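Long-range contacts in cytochrome p450EpoK (Sorangium cellulosum, PDB 1PKF), which is a haem protein of the cytochrome P450 family, modelled here with epothilone D bound in a pocket beside the haem: residues L301-V306 with F327-S332; F15-F20 with P30-L35; P284-N289 with D347-T352. All blocks are in the same frame, centred on the assembly; numbering follows the deposited sequence.

Interaction 1 (L301-V306 with F327-S332). With EPD (epothilone D), chain C.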
loop_
_atom_site.group_PDB
_atom_site.type_symbol
_atom_site.label_atom_id
_atom_site.label_comp_id
_atom_site.label_asym_id
_atom_site.label_seq_id
_atom_site.Cartn_x
_atom_site.Cartn_y
_atom_site.Cartn_z
ATOM N N LEU A 301 -5.170 4.551 -3.539
ATOM C CA LEU A 301 -5.276 3.635 -4.657
ATOM C C LEU A 301 -5.939 4.324 -5.860
ATOM O O LEU A 301 -6.833 5.147 -5.682
ATOM C CB LEU A 301 -6.022 2.390 -4.272
ATOM C CG LEU A 301 -5.296 1.511 -3.272
ATOM C CD1 LEU A 301 -6.199 0.423 -2.743
ATOM C CD2 LEU A 301 -4.028 0.895 -3.914
ATOM N N ARG A 302 -5.399 4.051 -7.056
ATOM C CA ARG A 302 -5.927 4.549 -8.332
ATOM C C ARG A 302 -7.257 3.883 -8.678
ATOM O O ARG A 302 -8.218 4.540 -9.079
ATOM C CB ARG A 302 -4.903 4.253 -9.459
ATOM C CG ARG A 302 -5.201 4.916 -10.797
ATOM C CD ARG A 302 -4.053 4.823 -11.838
ATOM N NE ARG A 302 -2.897 5.591 -11.407
ATOM C CZ ARG A 302 -2.720 6.869 -11.670
ATOM N NH1 ARG A 302 -3.600 7.531 -12.397
ATOM N NH2 ARG A 302 -1.641 7.494 -11.236
ATOM N N ILE A 303 -7.282 2.569 -8.564
ATOM C CA ILE A 303 -8.448 1.768 -8.862
ATOM C C ILE A 303 -8.866 0.946 -7.622
ATOM O O ILE A 303 -9.953 1.134 -7.066
ATOM C CB ILE A 303 -8.191 0.845 -10.070
ATOM C CG1 ILE A 303 -7.603 1.659 -11.258
ATOM C CG2 ILE A 303 -9.471 0.184 -10.465
ATOM C CD1 ILE A 303 -6.418 1.038 -11.935
ATOM N N GLY A 304 -8.022 0.026 -7.184
ATOM C CA GLY A 304 -8.326 -0.724 -5.985
ATOM C C GLY A 304 -7.548 -2.001 -5.961
ATOM O O GLY A 304 -6.362 -1.995 -6.202
ATOM N N THR A 305 -8.213 -3.097 -5.635
ATOM C CA THR A 305 -7.545 -4.378 -5.617
ATOM C C THR A 305 -8.389 -5.328 -6.436
ATOM O O THR A 305 -9.459 -4.941 -6.905
ATOM C CB THR A 305 -7.293 -4.838 -4.166
ATOM O OG1 THR A 305 -6.538 -6.061 -4.174
ATOM C CG2 THR A 305 -8.622 -5.157 -3.461
ATOM N N VAL A 306 -7.899 -6.532 -6.650
ATOM C CA VAL A 306 -8.521 -7.455 -7.579
ATOM C C VAL A 306 -8.905 -8.782 -6.940
ATOM O O VAL A 306 -8.286 -9.240 -5.978
ATOM C CB VAL A 306 -7.607 -7.774 -8.805
ATOM C CG1 VAL A 306 -7.434 -6.537 -9.601
ATOM C CG2 VAL A 306 -6.226 -8.280 -8.380
ATOM N N PHE A 327 -12.287 -5.771 -10.132
ATOM C CA PHE A 327 -11.650 -4.726 -9.368
ATOM C C PHE A 327 -12.628 -4.185 -8.355
ATOM O O PHE A 327 -13.774 -3.898 -8.696
ATOM C CB PHE A 327 -11.267 -3.558 -10.273
ATOM C CG PHE A 327 -9.848 -3.569 -10.715
ATOM C CD1 PHE A 327 -9.514 -4.012 -11.984
ATOM C CD2 PHE A 327 -8.844 -3.103 -9.877
ATOM C CE1 PHE A 327 -8.161 -4.002 -12.408
ATOM C CE2 PHE A 327 -7.489 -3.083 -10.316
ATOM C CZ PHE A 327 -7.168 -3.536 -11.575
ATOM N N LEU A 328 -12.145 -3.977 -7.135
ATOM C CA LEU A 328 -12.893 -3.292 -6.096
ATOM C C LEU A 328 -12.435 -1.868 -6.067
ATOM O O LEU A 328 -11.304 -1.605 -5.699
ATOM C CB LEU A 328 -12.638 -3.962 -4.744
ATOM C CG LEU A 328 -12.545 -5.479 -4.722
ATOM C CD1 LEU A 328 -12.517 -5.970 -3.284
ATOM C CD2 LEU A 328 -13.665 -6.113 -5.442
ATOM N N LEU A 329 -13.310 -0.944 -6.458
ATOM C CA LEU A 329 -13.014 0.462 -6.567
ATOM C C LEU A 329 -12.968 1.176 -5.206
ATOM O O LEU A 329 -13.867 1.958 -4.830
ATOM C CB LEU A 329 -14.008 1.133 -7.517
ATOM C CG LEU A 329 -13.607 2.473 -8.088
ATOM C CD1 LEU A 329 -12.246 2.370 -8.789
ATOM C CD2 LEU A 329 -14.696 3.041 -9.042
ATOM N N ILE A 330 -11.866 0.950 -4.486
ATOM C CA ILE A 330 -11.789 1.394 -3.119
ATOM C C ILE A 330 -12.030 2.853 -2.892
ATOM O O ILE A 330 -12.748 3.195 -1.989
ATOM C CB ILE A 330 -10.488 0.921 -2.443
ATOM C CG1 ILE A 330 -10.673 -0.549 -2.084
ATOM C CG2 ILE A 330 -10.261 1.664 -1.128
ATOM C CD1 ILE A 330 -9.840 -1.425 -2.827
ATOM N N PRO A 331 -11.405 3.745 -3.636
ATOM C CA PRO A 331 -11.589 5.165 -3.351
ATOM C C PRO A 331 -13.055 5.600 -3.547
ATOM O O PRO A 331 -13.482 6.623 -2.997
ATOM C CB PRO A 331 -10.633 5.861 -4.336
ATOM C CG PRO A 331 -10.301 4.832 -5.351
ATOM C CD PRO A 331 -10.477 3.499 -4.748
ATOM N N SER A 332 -13.797 4.810 -4.322
ATOM C CA SER A 332 -15.202 5.062 -4.567
ATOM C C SER A 332 -16.069 4.528 -3.443
ATOM O O SER A 332 -16.932 5.243 -2.922
ATOM C CB SER A 332 -15.669 4.368 -5.849
ATOM O OG SER A 332 -17.037 4.692 -6.055
HETATM C C51 EPD C . -1.832 -1.314 -1.026
HETATM C C5 EPD C . -1.549 -2.687 -1.599
HETATM C C4 EPD C . -0.307 -3.105 -1.450
HETATM C C3 EPD C . 0.108 -4.513 -1.752
HETATM C C2 EPD C . 1.281 -4.554 -2.786
HETATM C C20 EPD C . 1.787 -6.035 -3.116
HETATM C C21 EPD C . 2.616 -6.210 -4.380
HETATM C C22 EPD C . 1.367 -6.999 -2.274
HETATM C C23 EPD C . 1.683 -8.375 -2.418
HETATM C C24 EPD C . 1.502 -9.398 -1.647
HETATM S S1 EPD C . 2.056 -10.892 -2.354
HETATM C C25 EPD C . 2.489 -9.954 -3.737
HETATM C C27 EPD C . 3.111 -10.694 -4.887
HETATM N N26 EPD C . 2.251 -8.726 -3.682
HETATM C C6 EPD C . -2.697 -3.700 -1.809
HETATM C C7 EPD C . -3.829 -3.178 -2.684
HETATM C C8 EPD C . -3.344 -3.165 -4.145
HETATM C C9 EPD C . -3.663 -4.180 -5.214
HETATM C C91 EPD C . -3.094 -5.542 -5.211
HETATM C C10 EPD C . -2.858 -3.464 -6.413
HETATM O O10 EPD C . -3.502 -2.144 -6.595
HETATM C C11 EPD C . -2.653 -4.329 -7.723
HETATM C C28 EPD C . -3.935 -4.674 -8.466
HETATM C C12 EPD C . -1.711 -3.636 -8.705
HETATM O O12 EPD C . -2.219 -2.694 -9.332
HETATM C C13 EPD C . -0.257 -4.160 -8.785
HETATM C C30 EPD C . -0.149 -5.612 -9.184
HETATM C C29 EPD C . 0.651 -3.255 -9.620
HETATM C C14 EPD C . 0.364 -4.187 -7.298
HETATM O O14 EPD C . 1.619 -4.871 -7.211
HETATM C C15 EPD C . 0.703 -2.853 -6.694
HETATM C C16 EPD C . 1.167 -3.032 -5.206
HETATM O O16 EPD C . 1.754 -2.129 -4.653
HETATM O O1 EPD C . 0.883 -4.273 -4.483
#
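Thr305 O is held from strand 325-329 by two groups: Leu328 N donates to it over 2.9 Å in a nearly straight bond (N-H...O 168°), and Phe327 CA brings a CA-H contact to the same Thr305 O at 3.3 Å. The return bond, Thr305 N to Leu328 O, is weak, and the Gly304 CA-H points almost straight at Leu328 O, with CA 3.1 Å from that oxygen. Gly304 has backbone angles that call for glycine, and having no side chain it lets Leu328 O come this near. These antiparallel strands lie side by side in the mixed sheet of the cytochrome P450 fold; beyond the pairing an inverse gamma turn centred on Leu329 leads into helix 330-333, and there Ile330 N gives Ile303 O just a weak bond. On one side of the sheet, Val306 CG1 sits over the centre of the Phe327 ring at 3.5 Å, a CH-pi contact set up by a chi1 of -66° that turns CG1 away from the carbonyl carbon. Ile303 CG2 comes obliquely to the same ring, 3.4 Å from Phe327 CD2. On the other side, Thr305 CG2 lies alongside Leu328, 4.0 Å from its CD1, and Ile330 CD1 touches both Gly304 CA and Thr305 CG2, its side chain oblique to that of Thr305. Thr305 OG1 is hydrogen-bonded to haem O1A, while Gly304 O accepts a bond of 2.9 Å from O10 of epothilone D.

Interaction 2 (F15-F20 with P30-L35)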
loop_
_atom_site.group_PDB
_atom_site.type_symbol
_atom_site.label_atom_id
_atom_site.label_comp_id
_atom_site.label_asym_id
_atom_site.label_seq_id
_atom_site.Cartn_x
_atom_site.Cartn_y
_atom_site.Cartn_z
ATOM N N PHE A 15 -20.928 4.486 -17.454
ATOM C CA PHE A 15 -20.306 5.477 -18.366
ATOM C C PHE A 15 -18.743 5.421 -18.581
ATOM O O PHE A 15 -18.185 4.433 -19.097
ATOM C CB PHE A 15 -20.685 6.912 -17.893
ATOM C CG PHE A 15 -22.138 7.339 -18.161
ATOM C CD1 PHE A 15 -22.773 8.219 -17.275
ATOM C CD2 PHE A 15 -22.836 6.930 -19.303
ATOM C CE1 PHE A 15 -24.086 8.656 -17.501
ATOM C CE2 PHE A 15 -24.147 7.365 -19.542
ATOM C CZ PHE A 15 -24.772 8.230 -18.639
ATOM N N ASP A 16 -18.063 6.509 -18.192
ATOM C CA ASP A 16 -16.667 6.822 -18.594
ATOM C C ASP A 16 -15.643 6.541 -17.470
ATOM O O ASP A 16 -15.545 7.325 -16.506
ATOM C CB ASP A 16 -16.618 8.313 -19.012
ATOM C CG ASP A 16 -15.184 8.865 -19.222
ATOM O OD1 ASP A 16 -14.630 8.722 -20.345
ATOM O OD2 ASP A 16 -14.554 9.506 -18.344
ATOM N N PHE A 17 -14.892 5.436 -17.581
ATOM C CA PHE A 17 -13.810 5.123 -16.603
ATOM C C PHE A 17 -12.422 5.160 -17.251
ATOM O O PHE A 17 -12.034 4.266 -18.012
ATOM C CB PHE A 17 -14.026 3.770 -15.941
ATOM C CG PHE A 17 -13.054 3.458 -14.805
ATOM C CD1 PHE A 17 -12.809 4.355 -13.805
ATOM C CD2 PHE A 17 -12.440 2.223 -14.742
ATOM C CE1 PHE A 17 -11.923 4.048 -12.788
ATOM C CE2 PHE A 17 -11.570 1.912 -13.724
ATOM C CZ PHE A 17 -11.313 2.835 -12.752
ATOM N N LYS A 18 -11.694 6.205 -16.915
ATOM C CA LYS A 18 -10.380 6.489 -17.440
ATOM C C LYS A 18 -9.421 6.870 -16.296
ATOM O O LYS A 18 -9.089 8.050 -16.096
ATOM C CB LYS A 18 -10.495 7.648 -18.437
ATOM C CG LYS A 18 -11.248 7.281 -19.707
ATOM C CD LYS A 18 -11.221 8.454 -20.642
ATOM C CE LYS A 18 -12.193 8.268 -21.818
ATOM N NZ LYS A 18 -12.865 9.557 -22.097
ATOM N N PRO A 19 -8.981 5.872 -15.544
ATOM C CA PRO A 19 -8.131 6.103 -14.360
ATOM C C PRO A 19 -6.694 6.507 -14.657
ATOM O O PRO A 19 -5.949 6.728 -13.707
ATOM C CB PRO A 19 -8.150 4.755 -13.671
ATOM C CG PRO A 19 -8.347 3.805 -14.753
ATOM C CD PRO A 19 -9.282 4.448 -15.739
ATOM N N PHE A 20 -6.302 6.555 -15.935
ATOM C CA PHE A 20 -4.982 7.041 -16.338
ATOM C C PHE A 20 -5.051 8.363 -17.065
ATOM O O PHE A 20 -4.015 8.885 -17.469
ATOM C CB PHE A 20 -4.250 5.988 -17.189
ATOM C CG PHE A 20 -3.955 4.758 -16.424
ATOM C CD1 PHE A 20 -4.761 3.647 -16.532
ATOM C CD2 PHE A 20 -2.948 4.753 -15.477
ATOM C CE1 PHE A 20 -4.514 2.513 -15.773
ATOM C CE2 PHE A 20 -2.708 3.627 -14.710
ATOM C CZ PHE A 20 -3.491 2.511 -14.861
ATOM N N PRO A 30 -14.997 13.206 -8.594
ATOM C CA PRO A 30 -16.108 13.511 -9.517
ATOM C C PRO A 30 -16.365 12.385 -10.518
ATOM O O PRO A 30 -17.490 11.903 -10.612
ATOM C CB PRO A 30 -15.635 14.786 -10.234
ATOM C CG PRO A 30 -14.740 15.417 -9.294
ATOM C CD PRO A 30 -14.012 14.296 -8.572
ATOM N N ALA A 31 -15.328 11.930 -11.224
ATOM C CA ALA A 31 -15.468 10.785 -12.157
ATOM C C ALA A 31 -16.071 9.508 -11.569
ATOM O O ALA A 31 -16.976 8.900 -12.162
ATOM C CB ALA A 31 -14.108 10.465 -12.800
ATOM N N ILE A 32 -15.569 9.064 -10.419
ATOM C CA ILE A 32 -16.047 7.798 -9.876
ATOM C C ILE A 32 -17.379 7.971 -9.100
ATOM O O ILE A 32 -18.065 7.014 -8.888
ATOM C CB ILE A 32 -14.961 7.078 -9.011
ATOM C CG1 ILE A 32 -14.593 7.884 -7.758
ATOM C CG2 ILE A 32 -13.682 6.811 -9.837
ATOM C CD1 ILE A 32 -13.254 7.419 -7.103
ATOM N N GLU A 33 -17.740 9.178 -8.690
ATOM C CA GLU A 33 -19.070 9.392 -8.111
ATOM C C GLU A 33 -20.097 9.196 -9.227
ATOM O O GLU A 33 -21.105 8.474 -9.065
ATOM C CB GLU A 33 -19.192 10.789 -7.532
ATOM C CG GLU A 33 -20.558 11.060 -6.909
ATOM C CD GLU A 33 -20.813 12.533 -6.722
ATOM O OE1 GLU A 33 -21.634 12.907 -5.842
ATOM O OE2 GLU A 33 -20.206 13.321 -7.473
ATOM N N ARG A 34 -19.790 9.774 -10.388
ATOM C CA ARG A 34 -20.608 9.575 -11.595
ATOM C C ARG A 34 -20.834 8.094 -11.812
ATOM O O ARG A 34 -21.953 7.651 -12.068
ATOM C CB ARG A 34 -19.883 10.163 -12.808
ATOM C CG ARG A 34 -20.750 10.624 -13.968
ATOM C CD ARG A 34 -20.324 12.003 -14.519
ATOM N NE ARG A 34 -18.865 12.103 -14.654
ATOM C CZ ARG A 34 -18.079 13.052 -14.110
ATOM N NH1 ARG A 34 -18.583 14.028 -13.359
ATOM N NH2 ARG A 34 -16.763 13.008 -14.319
ATOM N N LEU A 35 -19.756 7.318 -11.725
ATOM C CA LEU A 35 -19.856 5.895 -11.978
ATOM C C LEU A 35 -20.644 5.234 -10.861
ATOM O O LEU A 35 -21.549 4.444 -11.116
ATOM C CB LEU A 35 -18.466 5.254 -12.106
ATOM C CG LEU A 35 -17.744 5.497 -13.442
ATOM C CD1 LEU A 35 -16.246 5.249 -13.330
ATOM C CD2 LEU A 35 -18.324 4.658 -14.534
HETATM O O HOH W 1 -17.239 9.147 -14.791
#
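The extended segment 15-20 crosses helix 29-38 obliquely, with the nearest pairs in reverse order: Phe15 CA lies 6.4 Å from Leu35 CA and Phe17 CA 7.4 Å from Ala31 CA. No direct hydrogen bond joins the two; a water does it instead. It donates to Ala31 O at 2.7 Å and to Asp16 O at 3.0 Å, spending both its protons on backbone carbonyls, and takes a weak bond from Arg34 NE. Ala31 O also accepts from Leu35 N. Beside this bridge the forked end of Leu35 reaches the loop with both branches: CD1 lies 3.6 Å from Phe17 CD1, while CD2 rests 3.9 Å from Phe15 N. The Phe17 and Leu35 side chains cross at about a right angle. With CG anti to the backbone N (chi1 -173°), the Phe17 ring is carried to Leu35 CD1, and Pro19 CD sits 3.7 Å above this ring, over the centre. Ile32 CG2 makes a looser contact at 4.4 Å from Phe17 CE1. Around them, Trp44 of strand 41-44 meets the Phe17 ring edge-to-face, Phe42 touches Leu35, and Leu329 of strand 325-329 packs on both Phe17 and Ile32, seating helix 29-38 and the N-terminal loop against the sheet.

Interaction 3 (P284-N289 with D347-T352); sequences PGLMRN and DVRRDT
The flat amide of Asn289 meets segment 347-352 with its edges, two carbonyl oxygens lying near its plane at ND2 and a water at OD1. Asn289 ND2 donates a hydrogen bond to each carbonyl. Val348 O is just 3° out of the amide plane and 2.5 Å from Asn289 ND2, short enough that the exact length is doubtful; seen from the carbonyl, the donor stands well above the plane, 59° out of it. The bond from Asn289 ND2 to Arg350 O, 3.0 Å, lies in the carbonyl plane instead. With CG swung opposite the backbone N (chi1 -163°), the amide extends from helix 287-297 into the bend at 347-352. At its oxygen, the water donates to Asn289 OD1 over 2.7 Å and accepts from Thr352 N at 3.0 Å. Three residues earlier, Leu286 CD2 rests 3.5 Å from Val348 O, and Leu286 CD1 lies near Val348 CG2. The bend is a type I turn from Asp347 to Arg350, reinforced by an Asx turn in which Arg349 N donates to Asp347 OD1 at 3.1 Å. Arg350 forms a salt bridge with Glu293 and lies close to Arg296, consistent with the Glu-Arg-Arg triad of P450s, and also bonds Ser341 O; Arg349 pairs with Glu283. These partners fix the amide's rotation, so one neutral side chain engages three backbone groups of segment 347-352, two carbonyls directly and one N-H through water.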
loop_
_atom_site.group_PDB
_atom_site.type_symbol
_atom_site.label_atom_id
_atom_site.label_comp_id
_atom_site.label_asym_id
_atom_site.label_seq_id
_atom_site.Cartn_x
_atom_site.Cartn_y
_atom_site.Cartn_z
ATOM N N PRO A 284 -3.420 15.997 20.200
ATOM C CA PRO A 284 -2.484 15.150 19.449
ATOM C C PRO A 284 -2.940 13.689 19.379
ATOM O O PRO A 284 -2.593 12.961 18.445
ATOM C CB PRO A 284 -1.179 15.294 20.235
ATOM C CG PRO A 284 -1.289 16.643 20.913
ATOM C CD PRO A 284 -2.750 16.793 21.248
ATOM N N GLY A 285 -3.728 13.265 20.359
ATOM C CA GLY A 285 -4.291 11.927 20.352
ATOM C C GLY A 285 -5.186 11.635 19.156
ATOM O O GLY A 285 -5.461 10.479 18.874
ATOM N N LEU A 286 -5.645 12.668 18.460
ATOM C CA LEU A 286 -6.487 12.488 17.271
ATOM C C LEU A 286 -5.664 12.136 16.011
ATOM O O LEU A 286 -6.227 11.874 14.954
ATOM C CB LEU A 286 -7.305 13.760 16.977
ATOM C CG LEU A 286 -8.766 13.803 17.437
ATOM C CD1 LEU A 286 -9.420 15.121 16.984
ATOM C CD2 LEU A 286 -9.566 12.581 16.953
ATOM N N MET A 287 -4.341 12.143 16.124
ATOM C CA MET A 287 -3.501 11.986 14.958
ATOM C C MET A 287 -3.798 10.624 14.343
ATOM O O MET A 287 -3.920 10.514 13.133
ATOM C CB MET A 287 -2.024 12.161 15.317
ATOM C CG MET A 287 -1.051 12.003 14.159
ATOM S SD MET A 287 -1.427 12.975 12.672
ATOM C CE MET A 287 -0.811 14.557 13.130
ATOM N N ARG A 288 -3.974 9.603 15.163
ATOM C CA ARG A 288 -4.183 8.280 14.629
ATOM C C ARG A 288 -5.474 8.192 13.827
ATOM O O ARG A 288 -5.513 7.532 12.786
ATOM C CB ARG A 288 -4.180 7.220 15.704
ATOM C CG ARG A 288 -4.028 5.792 15.118
ATOM C CD ARG A 288 -3.102 4.850 15.923
ATOM N NE ARG A 288 -3.357 4.961 17.362
ATOM C CZ ARG A 288 -4.429 4.467 17.984
ATOM N NH1 ARG A 288 -5.354 3.793 17.302
ATOM N NH2 ARG A 288 -4.574 4.641 19.295
ATOM N N ASN A 289 -6.522 8.864 14.305
ATOM C CA ASN A 289 -7.817 8.827 13.628
ATOM C C ASN A 289 -7.762 9.575 12.342
ATOM O O ASN A 289 -8.371 9.182 11.375
ATOM C CB ASN A 289 -8.951 9.451 14.467
ATOM C CG ASN A 289 -10.303 9.055 13.956
ATOM O OD1 ASN A 289 -10.621 7.892 13.910
ATOM N ND2 ASN A 289 -11.095 10.021 13.543
ATOM N N ASP A 347 -13.032 14.745 7.770
ATOM C CA ASP A 347 -13.466 14.898 9.164
ATOM C C ASP A 347 -12.685 13.980 10.092
ATOM O O ASP A 347 -13.015 12.820 10.230
ATOM C CB ASP A 347 -14.959 14.570 9.256
ATOM C CG ASP A 347 -15.510 14.698 10.665
ATOM O OD1 ASP A 347 -14.774 15.135 11.592
ATOM O OD2 ASP A 347 -16.689 14.368 10.918
ATOM N N VAL A 348 -11.649 14.520 10.719
ATOM C CA VAL A 348 -10.746 13.742 11.552
ATOM C C VAL A 348 -11.371 13.272 12.888
ATOM O O VAL A 348 -10.743 12.533 13.640
ATOM C CB VAL A 348 -9.464 14.526 11.846
ATOM C CG1 VAL A 348 -8.777 14.983 10.548
ATOM C CG2 VAL A 348 -9.735 15.720 12.770
ATOM N N ARG A 349 -12.609 13.671 13.170
ATOM C CA ARG A 349 -13.335 13.150 14.334
ATOM C C ARG A 349 -14.277 11.994 14.024
ATOM O O ARG A 349 -14.782 11.362 14.954
ATOM C CB ARG A 349 -14.154 14.256 14.976
ATOM C CG ARG A 349 -13.339 15.429 15.378
ATOM C CD ARG A 349 -14.157 16.610 15.909
ATOM N NE ARG A 349 -13.400 17.290 16.952
ATOM C CZ ARG A 349 -13.877 17.655 18.140
ATOM N NH1 ARG A 349 -15.149 17.432 18.468
ATOM N NH2 ARG A 349 -13.069 18.256 19.012
ATOM N N ARG A 350 -14.531 11.724 12.738
ATOM C CA ARG A 350 -15.526 10.727 12.380
ATOM C C ARG A 350 -15.092 9.374 12.838
ATOM O O ARG A 350 -13.934 9.151 13.148
ATOM C CB ARG A 350 -15.789 10.691 10.873
ATOM C CG ARG A 350 -14.739 9.883 10.033
ATOM C CD ARG A 350 -15.173 9.565 8.617
ATOM N NE ARG A 350 -15.523 10.789 7.905
ATOM C CZ ARG A 350 -16.749 11.096 7.445
ATOM N NH1 ARG A 350 -17.771 10.278 7.604
ATOM N NH2 ARG A 350 -16.944 12.246 6.834
ATOM N N ASP A 351 -16.048 8.471 12.857
ATOM C CA ASP A 351 -15.798 7.087 13.065
ATOM C C ASP A 351 -15.326 6.421 11.742
ATOM O O ASP A 351 -16.077 6.328 10.741
ATOM C CB ASP A 351 -17.069 6.420 13.574
ATOM C CG ASP A 351 -16.866 4.977 13.854
ATOM O OD1 ASP A 351 -15.692 4.557 13.861
ATOM O OD2 ASP A 351 -17.807 4.174 14.084
ATOM N N THR A 352 -14.099 5.922 11.768
ATOM C CA THR A 352 -13.454 5.454 10.553
ATOM C C THR A 352 -13.444 3.965 10.531
ATOM O O THR A 352 -12.854 3.394 9.633
ATOM C CB THR A 352 -11.994 5.959 10.477
ATOM O OG1 THR A 352 -11.282 5.615 11.672
ATOM C CG2 THR A 352 -11.944 7.417 10.461
HETATM O O HOH W 2 -12.559 6.006 14.363
#

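Overall arrangement
From the N terminus, interaction 2 closes first, bringing helix 29-38 back against residues 15-20 across a short loop. Much later, 284-289 opens the long excursion that interaction 3 closes at 347-352, and interaction 1 falls wholly within it: strand 304-309 follows helix 287-297, then pairs with strand 325-329. Interactions 1 and 2 touch although they are in series, with Arg302 NH1 2.8 Å from Pro19 O, a probable hydrogen bond, and Ile303 packing on Phe17. The N-terminal loop is thereby tied to the sheet beside the ligand pocket. Interaction 3 stands apart, its nearest atoms about 11 Å from interaction 1, and joins helix 287-297 to the loop before helix 368-385.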